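Local coordinates for protein exotoxin 6 (Staphylococcus aureus subsp. aureus Mu50, PDB 4ZYS) that is a superantigen-like exotoxin of a bacterial pathogen, probably secreted to interfere with host immune defences, and may bind sugars, at residues A[17-23]-A[132-138]; A[29-33]-A[61-65]. All blocks are in the same frame, centred on the assembly; numbering follows the deposited sequence.

Interaction 1: A[17-23]-A[132-138]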
ATOM      1  N   TYR A  17       9.025  -6.138  -2.280  1.00 19.01           N
ATOM      2  CA  TYR A  17       8.799  -5.284  -1.122  1.00 17.90           C
ATOM      3  C   TYR A  17      10.035  -4.452  -0.714  1.00 26.38           C
ATOM      4  O   TYR A  17       9.886  -3.575   0.130  1.00 27.99           O
ATOM      5  CB  TYR A  17       8.216  -6.087   0.039  1.00 18.23           C
ATOM      6  CG  TYR A  17       6.746  -6.349  -0.235  1.00 17.61           C
ATOM      7  CD1 TYR A  17       5.819  -5.308  -0.212  1.00 17.63           C
ATOM      8  CD2 TYR A  17       6.312  -7.592  -0.699  1.00 17.89           C
ATOM      9  CE1 TYR A  17       4.489  -5.517  -0.546  1.00 17.89           C
ATOM     10  CE2 TYR A  17       4.978  -7.816  -1.023  1.00 17.59           C
ATOM     11  CZ  TYR A  17       4.065  -6.780  -0.927  1.00 22.82           C
ATOM     12  OH  TYR A  17       2.742  -6.979  -1.256  1.00 19.65           O
ATOM     13  N   ASN A  18      11.183  -4.596  -1.408  1.00 24.43           N
ATOM     14  CA  ASN A  18      12.360  -3.741  -1.192  1.00 24.67           C
ATOM     15  C   ASN A  18      12.470  -2.660  -2.303  1.00 30.29           C
ATOM     16  O   ASN A  18      13.394  -1.852  -2.266  1.00 29.99           O
ATOM     17  CB  ASN A  18      13.661  -4.568  -1.123  1.00 21.45           C
ATOM     18  CG  ASN A  18      13.907  -5.202   0.237  1.00 42.30           C
ATOM     19  OD1 ASN A  18      13.396  -4.756   1.269  1.00 35.86           O
ATOM     20  ND2 ASN A  18      14.690  -6.264   0.273  1.00 33.14           N
ATOM     21  N   LYS A  19      11.536  -2.658  -3.293  1.00 27.34           N
ATOM     22  CA  LYS A  19      11.541  -1.704  -4.423  1.00 27.06           C
ATOM     23  C   LYS A  19      11.396  -0.261  -3.929  1.00 28.71           C
ATOM     24  O   LYS A  19      10.571  -0.018  -3.049  1.00 26.98           O
ATOM     25  CB  LYS A  19      10.415  -2.018  -5.423  1.00 28.69           C
ATOM     26  CG  LYS A  19      10.665  -3.220  -6.305  1.00 22.59           C
ATOM     27  CD  LYS A  19       9.411  -3.562  -7.091  1.00 23.63           C
ATOM     28  CE  LYS A  19       9.645  -4.462  -8.284  1.00 23.95           C
ATOM     29  NZ  LYS A  19       9.823  -3.684  -9.535  1.00 22.39           N
ATOM     30  N   PRO A  20      12.186   0.707  -4.444  1.00 25.43           N
ATOM     31  CA  PRO A  20      12.032   2.101  -3.978  1.00 24.44           C
ATOM     32  C   PRO A  20      10.624   2.637  -4.256  1.00 28.59           C
ATOM     33  O   PRO A  20      10.017   2.325  -5.276  1.00 28.65           O
ATOM     34  CB  PRO A  20      13.087   2.871  -4.781  1.00 26.82           C
ATOM     35  CG  PRO A  20      14.021   1.835  -5.316  1.00 32.71           C
ATOM     36  CD  PRO A  20      13.184   0.611  -5.528  1.00 27.91           C
ATOM     37  N   VAL A  21      10.112   3.447  -3.353  1.00 25.58           N
ATOM     38  CA  VAL A  21       8.761   3.983  -3.468  1.00 24.73           C
ATOM     39  C   VAL A  21       8.770   5.489  -3.841  1.00 26.35           C
ATOM     40  O   VAL A  21       9.624   6.233  -3.392  1.00 25.67           O
ATOM     41  CB  VAL A  21       8.024   3.691  -2.133  1.00 28.06           C
ATOM     42  CG1 VAL A  21       7.005   4.765  -1.791  1.00 27.88           C
ATOM     43  CG2 VAL A  21       7.368   2.312  -2.189  1.00 27.87           C
ATOM     44  N   LEU A  22       7.812   5.914  -4.668  1.00 22.73           N
ATOM     45  CA  LEU A  22       7.636   7.307  -5.032  1.00 24.21           C
ATOM     46  C   LEU A  22       6.298   7.750  -4.481  1.00 27.40           C
ATOM     47  O   LEU A  22       5.267   7.272  -4.933  1.00 25.42           O
ATOM     48  CB  LEU A  22       7.733   7.512  -6.560  1.00 25.63           C
ATOM     49  CG  LEU A  22       7.514   8.942  -7.079  1.00 32.46           C
ATOM     50  CD1 LEU A  22       8.475   9.943  -6.387  1.00 33.35           C
ATOM     51  CD2 LEU A  22       7.625   9.010  -8.629  1.00 34.19           C
ATOM     52  N   GLU A  23       6.304   8.587  -3.440  1.00 24.71           N
ATOM     53  CA  GLU A  23       5.054   9.057  -2.871  1.00 24.75           C
ATOM     54  C   GLU A  23       5.030  10.567  -2.801  1.00 28.81           C
ATOM     55  O   GLU A  23       6.038  11.181  -2.477  1.00 28.61           O
ATOM     56  CB  GLU A  23       4.726   8.435  -1.496  1.00 26.13           C
ATOM     57  CG  GLU A  23       5.831   8.390  -0.458  1.00 37.18           C
ATOM     58  CD  GLU A  23       5.327   8.195   0.962  1.00 54.62           C
ATOM     59  OE1 GLU A  23       4.154   7.790   1.125  1.00 32.48           O
ATOM     60  OE2 GLU A  23       6.103   8.453   1.912  1.00 43.56           O
ATOM     61  N   GLU A 132      -0.255   1.201   0.406  1.00 11.91           N
ATOM     62  CA  GLU A 132       0.727   1.889   1.269  1.00 13.19           C
ATOM     63  C   GLU A 132       0.918   1.149   2.600  1.00 20.75           C
ATOM     64  O   GLU A 132       2.056   0.929   3.018  1.00 20.47           O
ATOM     65  CB  GLU A 132       0.302   3.338   1.535  1.00 14.35           C
ATOM     66  CG  GLU A 132       1.232   4.067   2.493  1.00 22.86           C
ATOM     67  CD  GLU A 132       0.915   5.528   2.732  1.00 38.72           C
ATOM     68  OE1 GLU A 132       0.269   6.144   1.855  1.00 30.37           O
ATOM     69  OE2 GLU A 132       1.314   6.061   3.794  1.00 27.06           O
ATOM     70  N   LEU A 133      -0.201   0.762   3.263  1.00 18.27           N
ATOM     71  CA  LEU A 133      -0.123   0.054   4.536  1.00 18.60           C
ATOM     72  C   LEU A 133       0.569  -1.283   4.340  1.00 22.32           C
ATOM     73  O   LEU A 133       1.394  -1.656   5.155  1.00 23.24           O
ATOM     74  CB  LEU A 133      -1.521  -0.143   5.155  1.00 18.41           C
ATOM     75  CG  LEU A 133      -2.162   1.113   5.717  1.00 22.40           C
ATOM     76  CD1 LEU A 133      -3.658   1.009   5.708  1.00 22.43           C
ATOM     77  CD2 LEU A 133      -1.626   1.433   7.103  1.00 24.05           C
ATOM     78  N   ASP A 134       0.255  -1.981   3.248  1.00 18.05           N
ATOM     79  CA  ASP A 134       0.838  -3.289   2.925  1.00 17.79           C
ATOM     80  C   ASP A 134       2.356  -3.172   2.758  1.00 19.72           C
ATOM     81  O   ASP A 134       3.087  -3.870   3.455  1.00 20.39           O
ATOM     82  CB  ASP A 134       0.186  -3.874   1.662  1.00 18.64           C
ATOM     83  CG  ASP A 134       0.818  -5.141   1.138  1.00 22.96           C
ATOM     84  OD1 ASP A 134       0.735  -6.179   1.836  1.00 24.83           O
ATOM     85  OD2 ASP A 134       1.318  -5.120   0.004  1.00 23.51           O
ATOM     86  N   TYR A 135       2.815  -2.225   1.933  1.00 15.44           N
ATOM     87  CA  TYR A 135       4.229  -2.030   1.694  1.00 16.35           C
ATOM     88  C   TYR A 135       4.982  -1.640   2.959  1.00 21.61           C
ATOM     89  O   TYR A 135       6.028  -2.227   3.239  1.00 22.16           O
ATOM     90  CB  TYR A 135       4.466  -0.972   0.600  1.00 17.27           C
ATOM     91  CG  TYR A 135       5.935  -0.804   0.272  1.00 17.76           C
ATOM     92  CD1 TYR A 135       6.737   0.059   1.005  1.00 19.86           C
ATOM     93  CD2 TYR A 135       6.512  -1.487  -0.789  1.00 18.57           C
ATOM     94  CE1 TYR A 135       8.092   0.207   0.719  1.00 23.25           C
ATOM     95  CE2 TYR A 135       7.870  -1.352  -1.083  1.00 19.95           C
ATOM     96  CZ  TYR A 135       8.654  -0.496  -0.329  1.00 29.79           C
ATOM     97  OH  TYR A 135       9.989  -0.334  -0.592  1.00 32.89           O
ATOM     98  N   ARG A 136       4.504  -0.602   3.666  1.00 18.92           N
ATOM     99  CA  ARG A 136       5.188  -0.059   4.844  1.00 19.59           C
ATOM    100  C   ARG A 136       5.224  -1.061   6.010  1.00 25.87           C
ATOM    101  O   ARG A 136       6.212  -1.097   6.750  1.00 26.71           O
ATOM    102  CB  ARG A 136       4.554   1.268   5.293  1.00 17.52           C
ATOM    103  CG  ARG A 136       4.702   2.409   4.277  1.00 21.18           C
ATOM    104  CD  ARG A 136       6.169   2.829   4.116  1.00 19.41           C
ATOM    105  NE  ARG A 136       6.307   4.027   3.293  1.00 13.16           N
ATOM    106  CZ  ARG A 136       7.425   4.381   2.676  1.00 28.78           C
ATOM    107  NH1 ARG A 136       8.502   3.605   2.738  1.00 26.78           N
ATOM    108  NH2 ARG A 136       7.470   5.492   1.972  1.00 18.76           N
ATOM    109  N   LEU A 137       4.187  -1.886   6.163  1.00 20.71           N
ATOM    110  CA  LEU A 137       4.203  -2.858   7.254  1.00 20.01           C
ATOM    111  C   LEU A 137       5.157  -4.033   6.913  1.00 25.71           C
ATOM    112  O   LEU A 137       5.909  -4.489   7.772  1.00 26.82           O
ATOM    113  CB  LEU A 137       2.786  -3.342   7.590  1.00 18.78           C
ATOM    114  CG  LEU A 137       1.865  -2.267   8.239  1.00 20.23           C
ATOM    115  CD1 LEU A 137       0.405  -2.661   8.131  1.00 20.53           C
ATOM    116  CD2 LEU A 137       2.265  -1.958   9.662  1.00 15.56           C
ATOM    117  N   ARG A 138       5.172  -4.454   5.650  1.00 21.16           N
ATOM    118  CA  ARG A 138       6.068  -5.511   5.187  1.00 21.29           C
ATOM    119  C   ARG A 138       7.519  -5.011   5.242  1.00 24.65           C
ATOM    120  O   ARG A 138       8.370  -5.783   5.633  1.00 25.45           O
ATOM    121  CB  ARG A 138       5.670  -5.997   3.771  1.00 19.73           C
ATOM    122  CG  ARG A 138       4.326  -6.764   3.757  1.00 14.73           C
ATOM    123  CD  ARG A 138       4.219  -7.675   2.564  1.00 17.90           C
ATOM    124  NE  ARG A 138       2.823  -7.900   2.171  1.00 15.07           N
ATOM    125  CZ  ARG A 138       2.379  -8.975   1.523  1.00 22.12           C
ATOM    126  NH1 ARG A 138       3.207  -9.965   1.222  1.00 12.98           N
ATOM    127  NH2 ARG A 138       1.106  -9.066   1.171  1.00 10.13           N
TER
HETATM  128  O   HOH W   1       4.100   5.830   3.620  1.00 24.25           O
HETATM  129  O   HOH W   2       1.640   8.350   1.568  1.00 25.59           O
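Two tyrosines, one from each segment, make up the middle of this contact. Tyr-17, in the last turn of helix 10-17, lays one ring face under the aliphatic part of Arg-138: CD of Arg-138 sits 3.6 Å from the centroid of the Tyr-17 ring, almost on its normal, a CH-pi contact. Its hydroxyl donates a hydrogen bond to the carboxylate of Asp-134 (Tyr-17 OH to Asp-134 OD2, 2.7 Å). The other oxygen of Asp-134 takes a salt bridge from Arg-138 one helical turn on (Arg-138 NE to Asp-134 OD1, 2.7 Å), so the acid holds both partners of the CH-pi contact. Tyr-135 reaches out from helix 130-145 into the bend of 17-21. Val-21 covers one face of its ring in a second CH-pi contact, with CG2 of Val-21 3.7 Å from the ring centroid, and Tyr-17 CD1 touches Tyr-135 CD2 at 3.9 Å. In the two-domain architecture of superantigen-like toxins, this is where the OB-fold meets the long helix of the beta-grasp domain, and Leu-74 of the OB sheet also packs on Tyr-135. Toward Glu-23 the contact turns polar. Arg-136, whose NH1 pairs with Glu-139, forms a salt bridge, with a weak hydrogen bond, to Glu-23 (NH2 of Arg-136 to OE2 of Glu-23, 3.3 Å), while water 1 accepts from Arg-136 NE and donates to Glu-23 OE1 and Glu-132 OE2, bridging the two like-charged carboxylates.

Interaction 2: A[29-33]-A[61-65]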
ATOM      1  N   GLY A  29      -3.263  14.403 -11.355  1.00 21.56           N
ATOM      2  CA  GLY A  29      -3.334  13.235 -12.209  1.00 19.78           C
ATOM      3  C   GLY A  29      -4.455  13.402 -13.219  1.00 23.24           C
ATOM      4  O   GLY A  29      -5.473  14.034 -12.928  1.00 24.80           O
ATOM      5  N   TYR A  30      -4.262  12.878 -14.426  1.00 18.19           N
ATOM      6  CA  TYR A  30      -5.262  12.899 -15.492  1.00 16.97           C
ATOM      7  C   TYR A  30      -5.767  11.499 -15.680  1.00 22.61           C
ATOM      8  O   TYR A  30      -5.029  10.621 -16.084  1.00 23.48           O
ATOM      9  CB  TYR A  30      -4.691  13.484 -16.801  1.00 17.44           C
ATOM     10  CG  TYR A  30      -4.578  14.993 -16.761  1.00 19.00           C
ATOM     11  CD1 TYR A  30      -3.516  15.615 -16.110  1.00 21.33           C
ATOM     12  CD2 TYR A  30      -5.556  15.802 -17.331  1.00 19.42           C
ATOM     13  CE1 TYR A  30      -3.398  17.004 -16.077  1.00 20.63           C
ATOM     14  CE2 TYR A  30      -5.459  17.194 -17.284  1.00 20.52           C
ATOM     15  CZ  TYR A  30      -4.372  17.791 -16.662  1.00 25.07           C
ATOM     16  OH  TYR A  30      -4.240  19.166 -16.607  1.00 27.40           O
ATOM     17  N   LYS A  31      -7.021  11.285 -15.329  1.00 24.11           N
ATOM     18  CA  LYS A  31      -7.701   9.993 -15.401  1.00 24.48           C
ATOM     19  C   LYS A  31      -8.274   9.768 -16.802  1.00 29.90           C
ATOM     20  O   LYS A  31      -8.802  10.709 -17.412  1.00 30.00           O
ATOM     21  CB  LYS A  31      -8.811   9.955 -14.345  1.00 25.36           C
ATOM     22  CG  LYS A  31      -9.304   8.555 -14.008  1.00 31.39           C
ATOM     23  CD  LYS A  31     -10.663   8.294 -14.587  1.00 38.73           C
ATOM     24  CE  LYS A  31     -11.101   6.875 -14.406  1.00 42.00           C
ATOM     25  NZ  LYS A  31     -12.379   6.634 -15.121  1.00 56.19           N
ATOM     26  N   TYR A  32      -8.162   8.531 -17.317  1.00 26.00           N
ATOM     27  CA  TYR A  32      -8.686   8.175 -18.653  1.00 26.02           C
ATOM     28  C   TYR A  32      -8.960   6.675 -18.741  1.00 33.73           C
ATOM     29  O   TYR A  32      -8.569   5.910 -17.861  1.00 31.77           O
ATOM     30  CB  TYR A  32      -7.729   8.618 -19.800  1.00 25.02           C
ATOM     31  CG  TYR A  32      -6.331   8.032 -19.695  1.00 22.47           C
ATOM     32  CD1 TYR A  32      -5.363   8.630 -18.894  1.00 22.41           C
ATOM     33  CD2 TYR A  32      -5.999   6.840 -20.341  1.00 22.08           C
ATOM     34  CE1 TYR A  32      -4.108   8.057 -18.729  1.00 20.87           C
ATOM     35  CE2 TYR A  32      -4.746   6.248 -20.171  1.00 21.32           C
ATOM     36  CZ  TYR A  32      -3.790   6.884 -19.390  1.00 26.32           C
ATOM     37  OH  TYR A  32      -2.523   6.367 -19.215  1.00 19.92           O
ATOM     38  N   THR A  33      -9.638   6.271 -19.813  1.00 35.17           N
ATOM     39  CA  THR A  33      -9.923   4.880 -20.125  1.00 36.76           C
ATOM     40  C   THR A  33      -9.250   4.571 -21.450  1.00 44.31           C
ATOM     41  O   THR A  33      -9.409   5.308 -22.421  1.00 45.10           O
ATOM     42  CB  THR A  33     -11.420   4.582 -20.135  1.00 43.89           C
ATOM     43  OG1 THR A  33     -12.006   5.105 -18.947  1.00 41.07           O
ATOM     44  CG2 THR A  33     -11.709   3.095 -20.245  1.00 43.38           C
ATOM     45  N   PHE A  61     -12.365   8.477  -9.085  1.00 31.08           N
ATOM     46  CA  PHE A  61     -11.819   9.673  -9.710  1.00 30.11           C
ATOM     47  C   PHE A  61     -12.588  10.023 -10.960  1.00 35.39           C
ATOM     48  O   PHE A  61     -13.015   9.135 -11.706  1.00 35.34           O
ATOM     49  CB  PHE A  61     -10.304   9.497  -9.998  1.00 30.33           C
ATOM     50  CG  PHE A  61      -9.575   9.044  -8.752  1.00 30.70           C
ATOM     51  CD1 PHE A  61      -9.238   9.957  -7.754  1.00 33.47           C
ATOM     52  CD2 PHE A  61      -9.335   7.693  -8.519  1.00 31.41           C
ATOM     53  CE1 PHE A  61      -8.661   9.526  -6.550  1.00 33.08           C
ATOM     54  CE2 PHE A  61      -8.780   7.265  -7.315  1.00 33.75           C
ATOM     55  CZ  PHE A  61      -8.429   8.188  -6.344  1.00 31.95           C
ATOM     56  N   LYS A  62     -12.778  11.335 -11.173  1.00 32.52           N
ATOM     57  CA  LYS A  62     -13.457  11.860 -12.364  1.00 33.47           C
ATOM     58  C   LYS A  62     -12.513  11.765 -13.581  1.00 38.01           C
ATOM     59  O   LYS A  62     -11.294  11.731 -13.409  1.00 36.84           O
ATOM     60  CB  LYS A  62     -13.944  13.318 -12.143  1.00 35.22           C
ATOM     61  CG  LYS A  62     -12.853  14.313 -11.745  1.00 53.09           C
ATOM     62  CD  LYS A  62     -13.156  15.707 -12.269  1.00 72.46           C
ATOM     63  CE  LYS A  62     -12.692  16.797 -11.336  1.00 90.18           C
ATOM     64  NZ  LYS A  62     -12.789  18.141 -11.974  1.00103.19           N
ATOM     65  N   ASP A  63     -13.069  11.724 -14.794  1.00 35.36           N
ATOM     66  CA  ASP A  63     -12.243  11.701 -15.990  1.00 35.58           C
ATOM     67  C   ASP A  63     -11.586  13.070 -16.128  1.00 35.50           C
ATOM     68  O   ASP A  63     -12.149  14.088 -15.699  1.00 34.67           O
ATOM     69  CB  ASP A  63     -13.072  11.321 -17.233  1.00 39.89           C
ATOM     70  CG  ASP A  63     -13.454   9.846 -17.252  1.00 61.40           C
ATOM     71  OD1 ASP A  63     -12.575   8.999 -17.592  1.00 62.31           O
ATOM     72  OD2 ASP A  63     -14.630   9.529 -16.929  1.00 69.77           O
ATOM     73  N   GLY A  64     -10.372  13.079 -16.660  1.00 27.53           N
ATOM     74  CA  GLY A  64      -9.628  14.316 -16.786  1.00 26.17           C
ATOM     75  C   GLY A  64      -8.876  14.654 -15.519  1.00 28.02           C
ATOM     76  O   GLY A  64      -8.485  13.757 -14.754  1.00 28.46           O
ATOM     77  N   ASP A  65      -8.669  15.959 -15.306  1.00 21.59           N
ATOM     78  CA  ASP A  65      -7.908  16.530 -14.210  1.00 21.07           C
ATOM     79  C   ASP A  65      -8.468  16.206 -12.827  1.00 26.07           C
ATOM     80  O   ASP A  65      -9.601  16.573 -12.505  1.00 27.81           O
ATOM     81  CB  ASP A  65      -7.840  18.067 -14.381  1.00 24.83           C
ATOM     82  CG  ASP A  65      -6.999  18.832 -13.358  1.00 37.68           C
ATOM     83  OD1 ASP A  65      -6.503  18.211 -12.409  1.00 38.58           O
ATOM     84  OD2 ASP A  65      -6.841  20.045 -13.515  1.00 47.26           O
TER
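A pair of backbone hydrogen bonds between Lys-31 and Gly-64 fastens the short strand 64-67 to strand 27-34: Lys-31 N gives to Gly-64 O at 2.9 Å, and Gly-64 N gives to Lys-31 O, also at 2.9 Å. The two residues thus form an antiparallel hydrogen-bonded pair, and Tyr-30 with Asp-65 is the adjoining non-hydrogen-bonded pair. Gly-64 O also receives a CA-H...O contact from Tyr-30 CA (3.4 Å). Strand 64-67 is the outermost strand at this end of the OB-fold sheet; on its other side strand 27-34 pairs with 37-44, where Tyr-30 is backbone hydrogen-bonded to Asp-41 and Tyr-32 to Tyr-39. The ammonium of Lys-31 has its stronger partner in Asp-38 and adds a salt bridge with a weak hydrogen bond to Asp-63 (Lys-31 NZ to Asp-63 OD1, 3.4 Å). Asp-38 also accepts from the hydroxyl of Thr-33. Asp-65 turns its OD1 to Ser-67 and sets its CA over the Tyr-30 ring, 4.2 Å from the centroid.

From the N terminus the chain runs through helix 10-17 into segment 17-23, the first half of interaction 1, and then almost at once into strand 27-34, which holds 29-33. Interaction 2 closes first: after strands 37-44 and 47-52 the chain returns at 61-65, making a loop within the OB-fold. Interaction 1 closes much later, when helix 130-145 of the beta-grasp domain comes back to 17-23, so the smaller loop is nested inside the larger. Strands 21-24 and 64-67 lie at opposite ends of the OB sheet's strand order; interaction 1 joins the two domains at one end, and interaction 2, about 25 Å from interaction 1, centre to centre, completes the other edge.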